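Local coordinates for protein prephenate dehydrogenase (Corynebacterium glutamicum ATCC 13032, PDB 3KTD) that probably catalyses the NAD(P)+-dependent oxidative decarboxylation of prephenate, a step of tyrosine biosynthesis, at residues 8-16 / 65-76; 93-104 / 116-125. All coordinates share one frame; numbering follows the deposited sequence.

Interaction 1 of 2, residues 8-16 / 65-76; sequences SRPVCILGL and AAAEDALIVLAV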
loop_
_atom_site.group_PDB
_atom_site.type_symbol
_atom_site.label_atom_id
_atom_site.label_comp_id
_atom_site.label_asym_id
_atom_site.label_seq_id
_atom_site.Cartn_x
_atom_site.Cartn_y
_atom_site.Cartn_z
ATOM N N SER A 8 -17.356 -22.930 26.730
ATOM C CA SER A 8 -17.548 -23.986 27.734
ATOM C C SER A 8 -16.270 -24.397 28.483
ATOM O O SER A 8 -16.341 -25.168 29.437
ATOM C CB SER A 8 -18.132 -25.229 27.069
ATOM O OG SER A 8 -17.119 -25.969 26.413
ATOM N N ARG A 9 -15.111 -23.919 28.036
ATOM C CA ARG A 9 -13.835 -24.247 28.666
ATOM C C ARG A 9 -13.082 -22.980 29.023
ATOM O O ARG A 9 -13.244 -21.958 28.357
ATOM C CB ARG A 9 -12.948 -25.035 27.707
ATOM C CG ARG A 9 -13.451 -26.390 27.300
ATOM C CD ARG A 9 -12.565 -26.954 26.196
ATOM N NE ARG A 9 -12.803 -28.373 25.928
ATOM C CZ ARG A 9 -13.789 -28.857 25.171
ATOM N NH1 ARG A 9 -14.673 -28.050 24.587
ATOM N NH2 ARG A 9 -13.895 -30.170 25.003
ATOM N N PRO A 10 -12.242 -23.039 30.072
ATOM C CA PRO A 10 -11.336 -21.914 30.309
ATOM C C PRO A 10 -10.267 -21.914 29.207
ATOM O O PRO A 10 -9.834 -22.995 28.786
ATOM C CB PRO A 10 -10.723 -22.236 31.673
ATOM C CG PRO A 10 -10.815 -23.729 31.783
ATOM C CD PRO A 10 -12.080 -24.105 31.079
ATOM N N VAL A 11 -9.886 -20.732 28.718
ATOM C CA VAL A 11 -8.887 -20.625 27.645
ATOM C C VAL A 11 -7.486 -20.532 28.245
ATOM O O VAL A 11 -7.269 -19.795 29.204
ATOM C CB VAL A 11 -9.151 -19.404 26.733
ATOM C CG1 VAL A 11 -8.040 -19.241 25.718
ATOM C CG2 VAL A 11 -10.480 -19.544 26.021
ATOM N N CYS A 12 -6.547 -21.285 27.672
ATOM C CA CYS A 12 -5.145 -21.308 28.120
ATOM C C CYS A 12 -4.196 -20.865 26.985
ATOM O O CYS A 12 -3.908 -21.647 26.073
ATOM C CB CYS A 12 -4.785 -22.713 28.605
ATOM S SG CYS A 12 -3.079 -22.939 29.150
ATOM N N ILE A 13 -3.700 -19.625 27.059
ATOM C CA ILE A 13 -2.877 -19.045 25.976
ATOM C C ILE A 13 -1.371 -19.267 26.171
ATOM O O ILE A 13 -0.788 -18.811 27.157
ATOM C CB ILE A 13 -3.133 -17.526 25.820
ATOM C CG1 ILE A 13 -4.621 -17.239 25.622
ATOM C CG2 ILE A 13 -2.363 -16.983 24.631
ATOM C CD1 ILE A 13 -4.994 -15.794 25.745
ATOM N N LEU A 14 -0.747 -19.963 25.223
ATOM C CA LEU A 14 0.684 -20.229 25.274
ATOM C C LEU A 14 1.387 -19.249 24.334
ATOM O O LEU A 14 1.245 -19.316 23.106
ATOM C CB LEU A 14 0.971 -21.684 24.913
ATOM C CG LEU A 14 0.898 -22.722 26.048
ATOM C CD1 LEU A 14 -0.081 -22.357 27.163
ATOM C CD2 LEU A 14 0.580 -24.108 25.475
ATOM N N GLY A 15 2.140 -18.329 24.927
ATOM C CA GLY A 15 2.741 -17.232 24.188
ATOM C C GLY A 15 1.844 -16.023 24.371
ATOM O O GLY A 15 0.651 -16.077 24.039
ATOM N N LEU A 16 2.414 -14.942 24.909
ATOM C CA LEU A 16 1.659 -13.728 25.206
ATOM C C LEU A 16 2.265 -12.487 24.572
ATOM O O LEU A 16 2.633 -11.539 25.268
ATOM C CB LEU A 16 1.519 -13.552 26.725
ATOM C CG LEU A 16 0.664 -14.637 27.384
ATOM C CD1 LEU A 16 0.672 -14.540 28.913
ATOM C CD2 LEU A 16 -0.756 -14.570 26.835
ATOM N N ALA A 65 -3.747 -26.859 32.677
ATOM C CA ALA A 65 -4.563 -26.852 31.477
ATOM C C ALA A 65 -5.208 -28.216 31.327
ATOM O O ALA A 65 -6.398 -28.313 31.022
ATOM C CB ALA A 65 -3.724 -26.515 30.259
ATOM N N ALA A 66 -4.421 -29.265 31.564
ATOM C CA ALA A 66 -4.920 -30.638 31.492
ATOM C C ALA A 66 -5.933 -30.898 32.594
ATOM O O ALA A 66 -6.943 -31.555 32.363
ATOM C CB ALA A 66 -3.779 -31.639 31.571
ATOM N N ALA A 67 -5.676 -30.370 33.785
ATOM C CA ALA A 67 -6.597 -30.548 34.915
ATOM C C ALA A 67 -7.962 -29.908 34.679
ATOM O O ALA A 67 -8.965 -30.445 35.135
ATOM C CB ALA A 67 -5.981 -29.996 36.193
ATOM N N GLU A 68 -7.998 -28.780 33.962
ATOM C CA GLU A 68 -9.248 -28.023 33.722
ATOM C C GLU A 68 -9.867 -28.217 32.325
ATOM O O GLU A 68 -10.845 -27.548 31.985
ATOM C CB GLU A 68 -8.995 -26.525 33.944
ATOM C CG GLU A 68 -8.458 -26.146 35.332
ATOM C CD GLU A 68 -8.189 -24.642 35.497
ATOM O OE1 GLU A 68 -8.447 -23.853 34.555
ATOM O OE2 GLU A 68 -7.716 -24.247 36.584
ATOM N N ASP A 69 -9.322 -29.145 31.539
ATOM C CA ASP A 69 -9.727 -29.341 30.134
ATOM C C ASP A 69 -9.791 -28.005 29.370
ATOM O O ASP A 69 -10.768 -27.722 28.668
ATOM C CB ASP A 69 -11.067 -30.086 30.023
ATOM C CG ASP A 69 -11.391 -30.509 28.574
ATOM O OD1 ASP A 69 -10.488 -31.031 27.867
ATOM O OD2 ASP A 69 -12.553 -30.319 28.141
ATOM N N ALA A 70 -8.751 -27.191 29.504
ATOM C CA ALA A 70 -8.740 -25.873 28.879
ATOM C C ALA A 70 -8.506 -25.966 27.388
ATOM O O ALA A 70 -7.827 -26.880 26.906
ATOM C CB ALA A 70 -7.664 -24.989 29.500
ATOM N N LEU A 71 -9.074 -25.012 26.659
ATOM C CA LEU A 71 -8.772 -24.872 25.246
ATOM C C LEU A 71 -7.415 -24.188 25.210
ATOM O O LEU A 71 -7.258 -23.122 25.789
ATOM C CB LEU A 71 -9.827 -24.026 24.553
ATOM C CG LEU A 71 -9.555 -23.677 23.091
ATOM C CD1 LEU A 71 -9.507 -24.906 22.217
ATOM C CD2 LEU A 71 -10.625 -22.700 22.613
ATOM N N ILE A 72 -6.433 -24.815 24.568
ATOM C CA ILE A 72 -5.072 -24.283 24.531
ATOM C C ILE A 72 -4.822 -23.514 23.233
ATOM O O ILE A 72 -4.966 -24.070 22.144
ATOM C CB ILE A 72 -4.024 -25.407 24.637
ATOM C CG1 ILE A 72 -4.217 -26.210 25.924
ATOM C CG2 ILE A 72 -2.618 -24.836 24.588
ATOM C CD1 ILE A 72 -3.169 -27.294 26.139
ATOM N N VAL A 73 -4.445 -22.244 23.340
ATOM C CA VAL A 73 -4.143 -21.446 22.156
ATOM C C VAL A 73 -2.630 -21.357 21.993
ATOM O O VAL A 73 -1.937 -20.835 22.868
ATOM C CB VAL A 73 -4.724 -20.021 22.267
ATOM C CG1 VAL A 73 -4.281 -19.175 21.082
ATOM C CG2 VAL A 73 -6.241 -20.059 22.360
ATOM N N LEU A 74 -2.107 -21.882 20.891
ATOM C CA LEU A 74 -0.677 -21.776 20.637
ATOM C C LEU A 74 -0.460 -20.470 19.884
ATOM O O LEU A 74 -0.560 -20.420 18.660
ATOM C CB LEU A 74 -0.146 -22.983 19.860
ATOM C CG LEU A 74 -0.521 -24.362 20.416
ATOM C CD1 LEU A 74 0.309 -25.444 19.726
ATOM C CD2 LEU A 74 -0.340 -24.438 21.916
ATOM N N ALA A 75 -0.186 -19.414 20.653
ATOM C CA ALA A 75 0.006 -18.052 20.147
ATOM C C ALA A 75 1.493 -17.755 19.979
ATOM O O ALA A 75 2.042 -16.840 20.599
ATOM C CB ALA A 75 -0.638 -17.048 21.104
ATOM N N VAL A 76 2.133 -18.539 19.124
ATOM C CA VAL A 76 3.561 -18.415 18.865
ATOM C C VAL A 76 3.833 -18.381 17.361
ATOM O O VAL A 76 2.938 -18.664 16.559
ATOM C CB VAL A 76 4.316 -19.576 19.523
ATOM C CG1 VAL A 76 4.143 -19.521 21.044
ATOM C CG2 VAL A 76 3.835 -20.903 18.968
HETATM O O HOH W 1 -11.912 -32.142 25.755
HETATM O O HOH W 2 -9.631 -29.200 26.058
#

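Interaction 2 of 2, residues 93-104 / 116-125; sequences PNNGFTDVVSVK and MQHRYVGSHP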
loop_
_atom_site.group_PDB
_atom_site.type_symbol
_atom_site.label_atom_id
_atom_site.label_comp_id
_atom_site.label_asym_id
_atom_site.label_seq_id
_atom_site.Cartn_x
_atom_site.Cartn_y
_atom_site.Cartn_z
ATOM N N PRO A 93 -2.357 -34.358 26.651
ATOM C CA PRO A 93 -2.634 -35.110 25.433
ATOM C C PRO A 93 -4.110 -35.205 25.066
ATOM O O PRO A 93 -4.425 -35.517 23.916
ATOM C CB PRO A 93 -2.075 -36.511 25.739
ATOM C CG PRO A 93 -1.587 -36.480 27.160
ATOM C CD PRO A 93 -2.141 -35.253 27.796
ATOM N N ASN A 94 -5.000 -34.949 26.021
ATOM C CA ASN A 94 -6.434 -35.021 25.758
ATOM C C ASN A 94 -7.078 -33.645 25.561
ATOM O O ASN A 94 -8.216 -33.560 25.118
ATOM C CB ASN A 94 -7.154 -35.813 26.873
ATOM C CG ASN A 94 -8.583 -36.211 26.484
ATOM O OD1 ASN A 94 -8.849 -36.593 25.339
ATOM N ND2 ASN A 94 -9.507 -36.111 27.433
ATOM N N ASN A 95 -6.358 -32.576 25.873
ATOM C CA ASN A 95 -6.900 -31.228 25.697
ATOM C C ASN A 95 -7.094 -30.842 24.239
ATOM O O ASN A 95 -6.325 -31.256 23.377
ATOM C CB ASN A 95 -5.984 -30.184 26.334
ATOM C CG ASN A 95 -5.895 -30.332 27.809
ATOM O OD1 ASN A 95 -5.448 -31.361 28.307
ATOM N ND2 ASN A 95 -6.335 -29.318 28.536
ATOM N N GLY A 96 -8.129 -30.053 23.973
ATOM C CA GLY A 96 -8.322 -29.456 22.652
ATOM C C GLY A 96 -7.380 -28.264 22.502
ATOM O O GLY A 96 -6.947 -27.691 23.509
ATOM N N PHE A 97 -7.048 -27.889 21.265
ATOM C CA PHE A 97 -6.140 -26.770 21.056
ATOM C C PHE A 97 -6.187 -26.158 19.657
ATOM O O PHE A 97 -6.514 -26.827 18.683
ATOM C CB PHE A 97 -4.702 -27.198 21.373
ATOM C CG PHE A 97 -4.170 -28.237 20.451
ATOM C CD1 PHE A 97 -4.414 -29.587 20.692
ATOM C CD2 PHE A 97 -3.429 -27.873 19.328
ATOM C CE1 PHE A 97 -3.922 -30.562 19.828
ATOM C CE2 PHE A 97 -2.936 -28.833 18.457
ATOM C CZ PHE A 97 -3.180 -30.184 18.707
ATOM N N THR A 98 -5.822 -24.879 19.574
ATOM C CA THR A 98 -5.807 -24.151 18.315
ATOM C C THR A 98 -4.535 -23.320 18.188
ATOM O O THR A 98 -3.847 -23.092 19.177
ATOM C CB THR A 98 -7.043 -23.252 18.193
ATOM O OG1 THR A 98 -7.060 -22.633 16.902
ATOM C CG2 THR A 98 -7.063 -22.193 19.284
ATOM N N ASP A 99 -4.217 -22.897 16.967
ATOM C CA ASP A 99 -3.035 -22.072 16.705
ATOM C C ASP A 99 -3.459 -20.748 16.073
ATOM O O ASP A 99 -4.634 -20.541 15.816
ATOM C CB ASP A 99 -2.060 -22.793 15.777
ATOM C CG ASP A 99 -2.486 -22.743 14.321
ATOM O OD1 ASP A 99 -3.548 -23.305 13.989
ATOM O OD2 ASP A 99 -1.747 -22.150 13.506
ATOM N N VAL A 100 -2.503 -19.866 15.801
ATOM C CA VAL A 100 -2.812 -18.548 15.231
ATOM C C VAL A 100 -1.971 -18.179 13.993
ATOM O O VAL A 100 -1.998 -17.041 13.529
ATOM C CB VAL A 100 -2.603 -17.481 16.287
ATOM C CG1 VAL A 100 -3.467 -17.786 17.510
ATOM C CG2 VAL A 100 -1.129 -17.404 16.647
ATOM N N VAL A 101 -1.275 -19.161 13.428
ATOM C CA VAL A 101 -0.276 -18.900 12.398
ATOM C C VAL A 101 -0.838 -18.578 11.013
ATOM O O VAL A 101 -1.811 -19.158 10.557
ATOM C CB VAL A 101 0.715 -20.080 12.326
ATOM C CG1 VAL A 101 1.728 -19.892 11.215
ATOM C CG2 VAL A 101 1.423 -20.239 13.678
ATOM N N SER A 102 -0.171 -17.630 10.366
ATOM C CA SER A 102 -0.452 -17.143 9.007
ATOM C C SER A 102 -0.622 -18.216 7.937
ATOM O O SER A 102 -1.358 -18.001 6.985
ATOM C CB SER A 102 0.675 -16.176 8.591
ATOM O OG SER A 102 1.947 -16.575 9.118
ATOM N N VAL A 103 0.078 -19.343 8.079
ATOM C CA VAL A 103 -0.019 -20.476 7.149
ATOM C C VAL A 103 -0.639 -21.644 7.907
ATOM O O VAL A 103 -0.363 -21.825 9.087
ATOM C CB VAL A 103 1.365 -20.883 6.602
ATOM C CG1 VAL A 103 1.236 -21.995 5.576
ATOM C CG2 VAL A 103 2.045 -19.692 5.977
ATOM N N LYS A 104 -1.469 -22.433 7.228
ATOM C CA LYS A 104 -2.267 -23.479 7.885
ATOM C C LYS A 104 -1.922 -24.911 7.478
ATOM O O LYS A 104 -1.958 -25.814 8.318
ATOM C CB LYS A 104 -3.750 -23.207 7.632
ATOM C CG LYS A 104 -4.316 -22.111 8.507
ATOM C CD LYS A 104 -4.720 -22.666 9.853
ATOM C CE LYS A 104 -4.264 -21.793 10.976
ATOM N NZ LYS A 104 -2.789 -21.810 11.106
HETATM N N MSE A 116 -2.481 -35.790 16.362
HETATM C CA MSE A 116 -3.178 -34.870 17.259
HETATM C C MSE A 116 -4.392 -34.243 16.587
HETATM O O MSE A 116 -5.048 -33.385 17.173
HETATM C CB MSE A 116 -2.215 -33.785 17.737
HETATM C CG MSE A 116 -1.039 -34.320 18.566
HETATM SE SE MSE A 116 0.379 -33.009 18.915
HETATM C CE MSE A 116 -0.522 -31.876 20.203
ATOM N N GLN A 117 -4.717 -34.700 15.377
ATOM C CA GLN A 117 -5.837 -34.128 14.618
ATOM C C GLN A 117 -7.213 -34.281 15.279
ATOM O O GLN A 117 -8.116 -33.509 14.995
ATOM C CB GLN A 117 -5.871 -34.613 13.161
ATOM C CG GLN A 117 -5.981 -36.109 12.946
ATOM C CD GLN A 117 -4.637 -36.791 12.904
ATOM O OE1 GLN A 117 -3.713 -36.383 13.594
ATOM N NE2 GLN A 117 -4.522 -37.836 12.100
ATOM N N HIS A 118 -7.374 -35.247 16.169
ATOM C CA HIS A 118 -8.644 -35.411 16.874
ATOM C C HIS A 118 -8.860 -34.339 17.959
ATOM O O HIS A 118 -9.946 -34.247 18.511
ATOM C CB HIS A 118 -8.772 -36.835 17.451
ATOM C CG HIS A 118 -8.933 -37.897 16.401
ATOM N ND1 HIS A 118 -7.873 -38.634 15.914
ATOM C CD2 HIS A 118 -10.027 -38.331 15.727
ATOM C CE1 HIS A 118 -8.307 -39.480 14.995
ATOM N NE2 HIS A 118 -9.609 -39.313 14.860
ATOM N N ARG A 119 -7.851 -33.514 18.242
ATOM C CA ARG A 119 -7.971 -32.458 19.267
ATOM C C ARG A 119 -7.645 -31.032 18.780
ATOM O O ARG A 119 -7.610 -30.101 19.578
ATOM C CB ARG A 119 -7.047 -32.795 20.438
ATOM C CG ARG A 119 -7.428 -34.051 21.196
ATOM C CD ARG A 119 -8.668 -33.823 22.043
ATOM N NE ARG A 119 -9.152 -35.066 22.647
ATOM C CZ ARG A 119 -10.108 -35.845 22.139
ATOM N NH1 ARG A 119 -10.742 -35.528 21.013
ATOM N NH2 ARG A 119 -10.446 -36.953 22.778
ATOM N N TYR A 120 -7.455 -30.862 17.473
ATOM C CA TYR A 120 -6.965 -29.612 16.897
ATOM C C TYR A 120 -7.983 -28.863 16.055
ATOM O O TYR A 120 -8.704 -29.458 15.256
ATOM C CB TYR A 120 -5.755 -29.921 16.010
ATOM C CG TYR A 120 -5.242 -28.768 15.165
ATOM C CD1 TYR A 120 -4.712 -27.623 15.752
ATOM C CD2 TYR A 120 -5.239 -28.850 13.781
ATOM C CE1 TYR A 120 -4.220 -26.583 14.979
ATOM C CE2 TYR A 120 -4.747 -27.819 12.997
ATOM C CZ TYR A 120 -4.241 -26.693 13.602
ATOM O OH TYR A 120 -3.769 -25.674 12.821
ATOM N N VAL A 121 -8.037 -27.552 16.241
ATOM C CA VAL A 121 -8.793 -26.697 15.346
ATOM C C VAL A 121 -7.908 -25.533 14.916
ATOM O O VAL A 121 -7.553 -24.674 15.717
ATOM C CB VAL A 121 -10.074 -26.183 15.971
ATOM C CG1 VAL A 121 -10.843 -25.340 14.929
ATOM C CG2 VAL A 121 -10.917 -27.364 16.485
ATOM N N GLY A 122 -7.540 -25.519 13.642
ATOM C CA GLY A 122 -6.721 -24.450 13.114
ATOM C C GLY A 122 -7.432 -23.113 13.189
ATOM O O GLY A 122 -8.651 -23.025 13.030
ATOM N N SER A 123 -6.678 -22.065 13.473
ATOM C CA SER A 123 -7.236 -20.746 13.358
ATOM C C SER A 123 -6.181 -19.737 12.950
ATOM O O SER A 123 -4.993 -19.953 13.128
ATOM C CB SER A 123 -7.907 -20.338 14.655
ATOM O OG SER A 123 -7.026 -19.587 15.460
ATOM N N HIS A 124 -6.638 -18.634 12.389
ATOM C CA HIS A 124 -5.754 -17.578 11.922
ATOM C C HIS A 124 -6.455 -16.233 12.000
ATOM O O HIS A 124 -7.376 -16.004 11.233
ATOM C CB HIS A 124 -5.320 -17.854 10.476
ATOM C CG HIS A 124 -4.519 -16.749 9.858
ATOM N ND1 HIS A 124 -4.538 -16.482 8.505
ATOM C CD2 HIS A 124 -3.687 -15.833 10.411
ATOM C CE1 HIS A 124 -3.741 -15.459 8.250
ATOM N NE2 HIS A 124 -3.218 -15.043 9.390
ATOM N N PRO A 125 -6.052 -15.363 12.946
ATOM C CA PRO A 125 -6.566 -13.985 12.962
ATOM C C PRO A 125 -5.854 -13.113 11.937
ATOM O O PRO A 125 -4.638 -13.233 11.768
ATOM C CB PRO A 125 -6.224 -13.499 14.373
ATOM C CG PRO A 125 -5.084 -14.334 14.800
ATOM C CD PRO A 125 -5.313 -15.675 14.182
#

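Interaction 1 of 2, residues 8-16 / 65-76
Arg9 and Asp69 meet where strands 11-14 and 71-74 begin, and five backbone hydrogen bonds run from Pro10 to Ala75. Carbonyl and amide partners follow the parallel register: Leu71 N donates to Pro10 O, Cys12 N reaches Leu71 O at 2.7 Å, Val73 N returns to Cys12 O, Leu14 N reaches Val73 O at 2.8 Å, and Ala75 N closes the series on Leu14 O. The short strand axes cross at -22°.

The charged end is held less squarely. Arg9 NE makes a salt bridge to Asp69 OD2 at 3.0 Å, but the hydrogen bond in it is weak, and the guanidinium and carboxylate planes lie 62° apart. A water lying in the guanidinium plane accepts from Arg9 NH2 and donates to Asp69 OD1. The stronger polar partner of Arg9 is Asp170, which pairs with NH1.

Apolar contacts divide between the two faces. On one, Val11 CG1 meets Val73 CG2 at 3.9 Å, and Ile13 CG2 rests against Ala75 CB. On the other, Cys12 carries SG anti to its own N (chi1 178°), which directs the sulfur to Ala65 CB at 3.8 Å while CB sits by Ala70 CB. Leu14 CD2 touches both Ile72 CG2 and Leu74 CD2; the Leu14 side chain crosses that of Ile72 and lies beside that of Leu74.

Helix 18-29 covers the face of Val11, Ile13 and Val73, and helix 58-67 the face of Cys12, Leu14 and Ile72. Strand 34-37 bonds to the far edge of strand 11-14, the Rossmann-type arrangement, with Gly15 opening a probable GxGxxG dinucleotide-binding turn.

Interaction 2 of 2, residues 93-104 / 116-125
Asn94 OD1 accepts two N-H groups of Arg119, NH2 at 3.0 Å and NE at 3.1 Å, in a side-on grip. The oxygen lies in the guanidinium plane, whereas NH2 lies in the plane of the amide carbonyl and NE stands above it.

Asp99 is the second polar centre. Tyr120 OH donates to OD1 at 2.7 Å, arriving from above the carboxylate plane. The other oxygen, OD2, receives Lys104 NZ on its syn lone pair in a 2.6 Å salt bridge. Val101 N also bonds to OD2, from above the carboxylate plane, closing an Asx turn; together the two bonds probably fix the carboxylate's rotation. Ser123 OG donates to the Asp99 carbonyl O.

Between these ends, Phe97 N bonds to Arg119 O and Val121 N to Phe97 O. Phe97 holds CG between its own N and carbonyl carbon (chi1 65°), placing the ring over Tyr120 CA, with CZ 3.5 Å from CE of selenomethionine Met116. The Phe97 and Tyr120 rings meet obliquely, planes at 37°. Farther on, Ser102 CA packs over the His124 ring, 3.7 Å from its centroid; His124 ND1 is hydrogen-bonded to His190 NE2 on helix 187-214.

Helix 105-113 joins the two parallel strands in a beta-alpha-beta crossover and packs on Tyr120 and Met116. Helix 78-91 covers Phe97, while helix 162-177 lies against Thr98 and Val121 on the opposite face.

Interactions 1 and 2 are successive strand pairings of one sheet, their centres about 11 Å apart, and illustrate how a Rossmann-type domain extends outward from its first strand. Strands 71-74 and 97-99 are neighbours, so the second strand of interaction 1 bonds directly to the first of interaction 2: Leu74 N lies 2.7 Å from Thr98 O, a probable hydrogen bond. At the opening end of the strands, Asn95 ND2 hydrogen-bonds to Ala70 O and more weakly to Ala65 O, 2.7 Å away, linking helix 58-67 to segment 93-104. At the other end, the side chain of Val100 lies near, without touching, the probable glycine-rich turn, consistent with these strands' C-terminal ends bordering the expected dinucleotide site.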